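Local coordinates for protein peptidoglycan D,D-transpeptidase PbpA (Mycobacterium tuberculosis, PDB 3UPO) that probably catalyses, as a membrane-bound D,D-transpeptidase that binds penicillin, the cross-linking of peptidoglycan in the mycobacterial cell wall, at residues 186-191 / 290-295; 337-342 / 351-356. All coordinates share one frame; numbering follows the deposited sequence.

Contact 1: residues 186-191 / 290-295; sequences SETYPP and AESTVG
The Ala290 methyl lies over one face of the flat Ser186-Glu187 peptide. Its CB is 3.8 Å from Ser186 O and 3.9 Å from Ser186 C, so it covers the carbonyl bond rather than meeting the oxygen end-on. The second flat group is the Glu291 carbonyl. Thr188 CG2 approaches Glu291 O at 3.7 Å, well out of the carbonyl plane and from one side of the C=O bond. The same methyl is 4.2 Å from Ala290 CB and reaches the Ser292 hydroxyl only loosely. No hydrogen bond joins the two segments; they meet through methyl groups and backbone carbonyls.

The torsion of Thr188 explains which branch does the touching. Its hydroxyl stands between the backbone N and the carbonyl carbon (chi1 63°), and CG2, anti to the carbonyl carbon, is the branch that touches 290-295.

Both segments are irregular loops of the transpeptidase domain. Residues 186-191 come just before Ser193, the probable acyl-ester nucleophile of an SxxK-type motif, and lead into helix 196-205. Residues 290-295 precede helix 300-306. The two chains run in the same sense here and draw apart as they go. Ser186 CA and Ala290 CA are 5.1 Å apart, whereas Thr188 CA and Ser292 CA are separated by 6.6 Å. The area buried between the segments is small, 156 Å².

A backbone bond ties Ala290 to Ile185, Ser292 OG has its polar partner in Thr316 N, and beyond Thr188 the first loop packs on strand 411-418. Further along, Thr293 forms an ST turn. Gly295 N donates to Thr293 OG1 at 3.2 Å, with a fairly straight N-H...O angle of 163°. Asp279 OD1 is hydrogen-bonded to that same hydroxyl, which is thus gripped twice and fixed in its rotation.

Contact 2: residues 337-342 / 351-356; sequences YLVGSL and STTVRY. Unlike the reference sequence in segment 351-356: Arg355 (reference Gly).
Leu342 and Ser351 form an antiparallel hydrogen-bonded pair, with Leu342 N to Ser351 O at 2.8 Å and Ser351 N to Leu342 O at 3.2 Å, and Ser341 faces Thr352 as the adjoining non-hydrogen-bonded pair. Beyond the paired residues, Thr353 N donates to Gly340 O at 2.9 Å.

Thr353 carries much of the side-chain contact. Its OG1, beside the backbone N (chi1 -61°), donates to Val339 O at 2.6 Å. Its CG2, anti to the backbone N, lies over one face of the Tyr337 ring, 3.8 Å from the centroid, in a CH-pi contact displaced from the ring centre on the CD1/CE1 side.

The paired residues belong to the beta hairpin of strands 339-343 and 349-352, at one margin of a mixed sheet; Tyr337 and Thr353 flank it. On its other side strand 339-343 pairs with strand 104-107, where Gly340 and Ser341 both face Asp106 in a classic beta bulge.

Arg355, where the reference sequence has glycine, passes Tyr337 at an angle. Arg355 NE makes a weak bond of 3.4 Å to Tyr337 OH, which sits at the guanidinium edge. On the sheet face they share, Leu342 CD1 packs against Ser351 CB at 4.1 Å.

Overall arrangement
Contact 1 closes along the chain before contact 2 opens. Their centres are 26 Å apart and their nearest atoms about 11 Å, so the two do not touch. All four segments belong to the transpeptidase domain. Contact 1 lies nearer the centre of the chain, between loops beside strand 411-418 of the five-stranded antiparallel sheet, shortly before Ser193 in the chain. Contact 2 belongs to a different sheet, the mixed one. It holds together the hairpin of strands 339-343 and 349-352. Strand 104-107 lies between that hairpin and strand 26-28, so the hairpin adds to a sheet shared with the N-terminal strands 26-28, 31-38 and 45-48. Contact 1 is internal to the transpeptidase part.

Contact 1: residues 186-191 / 290-295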
ATOM      1  N   SER A 186      -3.163   7.900  -0.364  1.00 38.92           N
ATOM      2  CA  SER A 186      -4.124   8.969  -0.669  1.00 40.03           C
ATOM      3  C   SER A 186      -5.209   8.585  -1.655  1.00 40.33           C
ATOM      4  O   SER A 186      -6.195   9.304  -1.818  1.00 40.97           O
ATOM      5  CB  SER A 186      -3.392  10.187  -1.240  1.00 40.46           C
ATOM      6  OG  SER A 186      -2.642  10.813  -0.224  1.00 43.04           O
ATOM      7  N   GLU A 187      -5.018   7.483  -2.354  1.00 40.10           N
ATOM      8  CA  GLU A 187      -5.982   7.123  -3.368  1.00 41.10           C
ATOM      9  C   GLU A 187      -6.526   5.727  -3.089  1.00 39.89           C
ATOM     10  O   GLU A 187      -5.812   4.881  -2.547  1.00 39.00           O
ATOM     11  CB  GLU A 187      -5.351   7.241  -4.772  1.00 41.93           C
ATOM     12  CG  GLU A 187      -6.344   7.558  -5.904  1.00 46.14           C
ATOM     13  CD  GLU A 187      -6.769   9.028  -5.953  1.00 51.48           C
ATOM     14  OE1 GLU A 187      -7.901   9.307  -6.424  1.00 55.26           O
ATOM     15  OE2 GLU A 187      -5.991   9.906  -5.521  1.00 51.27           O
ATOM     16  N   THR A 188      -7.801   5.523  -3.419  1.00 39.58           N
ATOM     17  CA  THR A 188      -8.453   4.226  -3.290  1.00 39.37           C
ATOM     18  C   THR A 188      -8.876   3.711  -4.671  1.00 39.48           C
ATOM     19  O   THR A 188      -9.288   4.488  -5.546  1.00 39.50           O
ATOM     20  CB  THR A 188      -9.716   4.273  -2.384  1.00 39.52           C
ATOM     21  OG1 THR A 188     -10.689   5.132  -2.975  1.00 40.20           O
ATOM     22  CG2 THR A 188      -9.396   4.769  -0.962  1.00 39.88           C
ATOM     23  N   TYR A 189      -8.775   2.397  -4.844  1.00 38.58           N
ATOM     24  CA  TYR A 189      -9.030   1.716  -6.113  1.00 38.29           C
ATOM     25  C   TYR A 189      -9.806   0.438  -5.821  1.00 38.00           C
ATOM     26  O   TYR A 189      -9.618  -0.168  -4.759  1.00 36.89           O
ATOM     27  CB  TYR A 189      -7.714   1.310  -6.775  1.00 38.19           C
ATOM     28  CG  TYR A 189      -6.700   2.420  -6.925  1.00 39.11           C
ATOM     29  CD1 TYR A 189      -6.612   3.140  -8.107  1.00 40.18           C
ATOM     30  CD2 TYR A 189      -5.801   2.724  -5.894  1.00 39.93           C
ATOM     31  CE1 TYR A 189      -5.672   4.168  -8.262  1.00 41.51           C
ATOM     32  CE2 TYR A 189      -4.862   3.748  -6.037  1.00 41.18           C
ATOM     33  CZ  TYR A 189      -4.803   4.460  -7.235  1.00 40.64           C
ATOM     34  OH  TYR A 189      -3.880   5.467  -7.405  1.00 41.20           O
ATOM     35  N   PRO A 190     -10.655   0.008  -6.774  1.00 38.39           N
ATOM     36  CA  PRO A 190     -11.257  -1.321  -6.672  1.00 37.78           C
ATOM     37  C   PRO A 190     -10.145  -2.359  -6.502  1.00 37.15           C
ATOM     38  O   PRO A 190      -9.172  -2.333  -7.250  1.00 37.14           O
ATOM     39  CB  PRO A 190     -12.011  -1.491  -8.006  1.00 37.95           C
ATOM     40  CG  PRO A 190     -11.463  -0.381  -8.944  1.00 39.84           C
ATOM     41  CD  PRO A 190     -11.073   0.735  -7.999  1.00 39.27           C
ATOM     42  N   PRO A 191     -10.242  -3.213  -5.461  1.00 36.61           N
ATOM     43  CA  PRO A 191      -9.259  -4.275  -5.229  1.00 35.91           C
ATOM     44  C   PRO A 191      -9.395  -5.473  -6.187  1.00 36.01           C
ATOM     45  O   PRO A 191      -8.463  -6.268  -6.307  1.00 35.48           O
ATOM     46  CB  PRO A 191      -9.579  -4.730  -3.802  1.00 35.59           C
ATOM     47  CG  PRO A 191     -11.030  -4.476  -3.643  1.00 35.74           C
ATOM     48  CD  PRO A 191     -11.281  -3.191  -4.410  1.00 36.53           C
ATOM     49  N   ALA A 290      -6.160   7.729   3.333  1.00 40.58           N
ATOM     50  CA  ALA A 290      -7.539   7.736   2.858  1.00 41.47           C
ATOM     51  C   ALA A 290      -8.287   6.523   3.429  1.00 42.14           C
ATOM     52  O   ALA A 290      -7.680   5.466   3.677  1.00 41.49           O
ATOM     53  CB  ALA A 290      -7.581   7.743   1.326  1.00 41.15           C
ATOM     54  N   GLU A 291      -9.587   6.687   3.664  1.00 43.11           N
ATOM     55  CA  GLU A 291     -10.406   5.621   4.214  1.00 44.29           C
ATOM     56  C   GLU A 291     -10.843   4.672   3.102  1.00 43.28           C
ATOM     57  O   GLU A 291     -11.392   5.110   2.091  1.00 43.72           O
ATOM     58  CB  GLU A 291     -11.636   6.167   4.954  1.00 44.95           C
ATOM     59  CG  GLU A 291     -12.391   5.077   5.735  1.00 47.52           C
ATOM     60  CD  GLU A 291     -13.791   5.485   6.190  1.00 49.25           C
ATOM     61  OE1 GLU A 291     -14.541   6.120   5.412  1.00 54.08           O
ATOM     62  OE2 GLU A 291     -14.160   5.142   7.331  1.00 54.32           O
ATOM     63  N   SER A 292     -10.593   3.377   3.313  1.00 42.16           N
ATOM     64  CA  SER A 292     -11.063   2.313   2.419  1.00 41.18           C
ATOM     65  C   SER A 292     -12.495   1.867   2.777  1.00 41.39           C
ATOM     66  O   SER A 292     -12.933   1.989   3.916  1.00 40.53           O
ATOM     67  CB  SER A 292     -10.083   1.140   2.430  1.00 40.45           C
ATOM     68  OG  SER A 292      -8.784   1.563   1.996  1.00 39.57           O
ATOM     69  N   THR A 293     -13.227   1.381   1.789  1.00 41.48           N
ATOM     70  CA  THR A 293     -14.638   1.063   1.982  1.00 42.49           C
ATOM     71  C   THR A 293     -15.060  -0.219   1.245  1.00 42.44           C
ATOM     72  O   THR A 293     -14.423  -0.632   0.264  1.00 41.79           O
ATOM     73  CB  THR A 293     -15.541   2.263   1.576  1.00 43.59           C
ATOM     74  OG1 THR A 293     -16.866   2.072   2.096  1.00 44.85           O
ATOM     75  CG2 THR A 293     -15.579   2.483   0.025  1.00 42.22           C
ATOM     76  N   VAL A 294     -16.123  -0.846   1.744  1.00 42.75           N
ATOM     77  CA  VAL A 294     -16.755  -1.988   1.088  1.00 41.84           C
ATOM     78  C   VAL A 294     -17.937  -1.491   0.217  1.00 42.74           C
ATOM     79  O   VAL A 294     -18.406  -2.205  -0.681  1.00 42.23           O
ATOM     80  CB  VAL A 294     -17.189  -3.074   2.133  1.00 42.05           C
ATOM     81  CG1 VAL A 294     -18.344  -2.594   3.011  1.00 42.05           C
ATOM     82  CG2 VAL A 294     -17.549  -4.412   1.444  1.00 41.24           C
ATOM     83  N   GLY A 295     -18.389  -0.258   0.470  1.00 42.89           N
ATOM     84  CA  GLY A 295     -19.591   0.256  -0.176  1.00 44.58           C
ATOM     85  C   GLY A 295     -20.870  -0.088   0.579  1.00 46.36           C
ATOM     86  O   GLY A 295     -20.852  -0.924   1.498  1.00 46.64           O
TER

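Contact 2: residues 337-342 / 351-356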
ATOM      1  N   TYR A 337       2.951   2.159  11.045  1.00 39.99           N
ATOM      2  CA  TYR A 337       3.626   3.428  11.338  1.00 40.07           C
ATOM      3  C   TYR A 337       4.898   3.605  10.510  1.00 39.75           C
ATOM      4  O   TYR A 337       5.586   2.614  10.226  1.00 40.16           O
ATOM      5  CB  TYR A 337       3.944   3.536  12.837  1.00 39.57           C
ATOM      6  CG  TYR A 337       4.985   2.557  13.349  1.00 40.06           C
ATOM      7  CD1 TYR A 337       6.321   2.941  13.488  1.00 40.41           C
ATOM      8  CD2 TYR A 337       4.639   1.239  13.713  1.00 40.72           C
ATOM      9  CE1 TYR A 337       7.284   2.063  13.990  1.00 38.68           C
ATOM     10  CE2 TYR A 337       5.609   0.341  14.207  1.00 39.26           C
ATOM     11  CZ  TYR A 337       6.923   0.768  14.333  1.00 40.20           C
ATOM     12  OH  TYR A 337       7.891  -0.076  14.819  1.00 40.92           O
ATOM     13  N   LEU A 338       5.209   4.861  10.182  1.00 39.49           N
ATOM     14  CA  LEU A 338       6.368   5.245   9.345  1.00 39.89           C
ATOM     15  C   LEU A 338       7.589   5.812  10.107  1.00 40.57           C
ATOM     16  O   LEU A 338       8.712   5.806   9.592  1.00 40.16           O
ATOM     17  CB  LEU A 338       5.915   6.263   8.273  1.00 39.46           C
ATOM     18  CG  LEU A 338       6.824   6.679   7.113  1.00 38.80           C
ATOM     19  CD1 LEU A 338       7.182   5.497   6.203  1.00 37.43           C
ATOM     20  CD2 LEU A 338       6.140   7.772   6.314  1.00 38.35           C
ATOM     21  N   VAL A 339       7.368   6.312  11.319  1.00 41.08           N
ATOM     22  CA  VAL A 339       8.433   6.891  12.115  1.00 41.89           C
ATOM     23  C   VAL A 339       8.799   5.948  13.263  1.00 43.05           C
ATOM     24  O   VAL A 339       7.952   5.649  14.104  1.00 43.43           O
ATOM     25  CB  VAL A 339       8.014   8.284  12.680  1.00 42.68           C
ATOM     26  CG1 VAL A 339       9.029   8.804  13.721  1.00 42.22           C
ATOM     27  CG2 VAL A 339       7.812   9.303  11.539  1.00 41.91           C
ATOM     28  N   GLY A 340      10.054   5.496  13.292  1.00 43.58           N
ATOM     29  CA  GLY A 340      10.568   4.647  14.370  1.00 45.03           C
ATOM     30  C   GLY A 340      10.978   5.416  15.622  1.00 46.69           C
ATOM     31  O   GLY A 340      10.722   4.976  16.753  1.00 47.25           O
ATOM     32  N   SER A 341      11.617   6.568  15.424  1.00 47.09           N
ATOM     33  CA  SER A 341      12.034   7.436  16.528  1.00 48.20           C
ATOM     34  C   SER A 341      12.264   8.895  16.120  1.00 47.89           C
ATOM     35  O   SER A 341      12.573   9.204  14.964  1.00 46.74           O
ATOM     36  CB  SER A 341      13.294   6.887  17.219  1.00 48.96           C
ATOM     37  OG  SER A 341      14.363   6.765  16.297  1.00 50.30           O
ATOM     38  N   LEU A 342      12.096   9.781  17.099  1.00 48.96           N
ATOM     39  CA  LEU A 342      12.436  11.186  16.968  1.00 49.20           C
ATOM     40  C   LEU A 342      13.627  11.427  17.870  1.00 50.58           C
ATOM     41  O   LEU A 342      13.671  10.915  18.992  1.00 51.63           O
ATOM     42  CB  LEU A 342      11.259  12.077  17.357  1.00 49.24           C
ATOM     43  CG  LEU A 342       9.935  11.905  16.601  1.00 47.83           C
ATOM     44  CD1 LEU A 342       8.840  12.739  17.273  1.00 48.35           C
ATOM     45  CD2 LEU A 342      10.068  12.264  15.148  1.00 44.87           C
ATOM     46  N   SER A 351      11.625  10.454  21.403  1.00 57.53           N
ATOM     47  CA  SER A 351      10.430   9.642  21.278  1.00 57.33           C
ATOM     48  C   SER A 351      10.746   8.367  20.486  1.00 56.46           C
ATOM     49  O   SER A 351      11.265   8.436  19.372  1.00 54.75           O
ATOM     50  CB  SER A 351       9.330  10.465  20.592  1.00 56.95           C
ATOM     51  OG  SER A 351       8.093   9.782  20.566  1.00 57.79           O
ATOM     52  N   THR A 352      10.458   7.210  21.084  1.00 56.84           N
ATOM     53  CA  THR A 352      10.508   5.936  20.358  1.00 56.41           C
ATOM     54  C   THR A 352       9.093   5.377  20.173  1.00 56.40           C
ATOM     55  O   THR A 352       8.343   5.253  21.138  1.00 56.64           O
ATOM     56  CB  THR A 352      11.413   4.904  21.056  1.00 57.26           C
ATOM     57  OG1 THR A 352      12.748   5.424  21.135  1.00 57.23           O
ATOM     58  CG2 THR A 352      11.433   3.573  20.281  1.00 56.30           C
ATOM     59  N   THR A 353       8.737   5.051  18.930  1.00 55.66           N
ATOM     60  CA  THR A 353       7.399   4.552  18.620  1.00 55.65           C
ATOM     61  C   THR A 353       7.164   3.156  19.191  1.00 56.79           C
ATOM     62  O   THR A 353       7.959   2.246  19.002  1.00 57.29           O
ATOM     63  CB  THR A 353       7.119   4.568  17.102  1.00 54.64           C
ATOM     64  OG1 THR A 353       7.204   5.917  16.615  1.00 53.62           O
ATOM     65  CG2 THR A 353       5.720   4.001  16.789  1.00 53.98           C
ATOM     66  N   VAL A 354       6.054   3.016  19.904  1.00 57.85           N
ATOM     67  CA  VAL A 354       5.647   1.755  20.511  1.00 59.07           C
ATOM     68  C   VAL A 354       4.721   1.008  19.547  1.00 57.81           C
ATOM     69  O   VAL A 354       3.742   1.561  19.047  1.00 57.70           O
ATOM     70  CB  VAL A 354       4.964   2.018  21.889  1.00 60.69           C
ATOM     71  CG1 VAL A 354       3.942   3.195  21.787  1.00 61.30           C
ATOM     72  CG2 VAL A 354       4.320   0.737  22.472  1.00 61.99           C
ATOM     73  N   ARG A 355       5.054  -0.241  19.261  1.00 57.66           N
ATOM     74  CA  ARG A 355       4.243  -1.072  18.380  1.00 56.68           C
ATOM     75  C   ARG A 355       2.945  -1.433  19.079  1.00 56.96           C
ATOM     76  O   ARG A 355       2.931  -1.668  20.293  1.00 57.99           O
ATOM     77  CB  ARG A 355       5.020  -2.327  17.999  1.00 57.05           C
ATOM     78  CG  ARG A 355       6.263  -2.038  17.167  1.00 57.52           C
ATOM     79  CD  ARG A 355       7.484  -2.692  17.786  1.00 60.31           C
ATOM     80  NE  ARG A 355       8.685  -2.522  16.970  1.00 59.90           N
ATOM     81  CZ  ARG A 355       9.824  -3.192  17.158  1.00 61.14           C
ATOM     82  NH1 ARG A 355       9.935  -4.092  18.135  1.00 61.03           N
ATOM     83  NH2 ARG A 355      10.859  -2.961  16.361  1.00 61.54           N
ATOM     84  N   TYR A 356       1.858  -1.490  18.314  1.00 56.14           N
ATOM     85  CA  TYR A 356       0.528  -1.637  18.890  1.00 56.61           C
ATOM     86  C   TYR A 356      -0.404  -2.602  18.123  1.00 55.76           C
ATOM     87  O   TYR A 356      -0.527  -2.518  16.901  1.00 54.63           O
ATOM     88  CB  TYR A 356      -0.101  -0.240  19.049  1.00 57.09           C
ATOM     89  CG  TYR A 356      -1.524  -0.265  19.531  1.00 57.92           C
ATOM     90  CD1 TYR A 356      -1.825  -0.448  20.884  1.00 60.87           C
ATOM     91  CD2 TYR A 356      -2.573  -0.115  18.633  1.00 57.37           C
ATOM     92  CE1 TYR A 356      -3.161  -0.482  21.331  1.00 61.87           C
ATOM     93  CE2 TYR A 356      -3.893  -0.146  19.055  1.00 59.48           C
ATOM     94  CZ  TYR A 356      -4.188  -0.331  20.399  1.00 60.61           C
ATOM     95  OH  TYR A 356      -5.511  -0.361  20.783  1.00 60.58           O
TER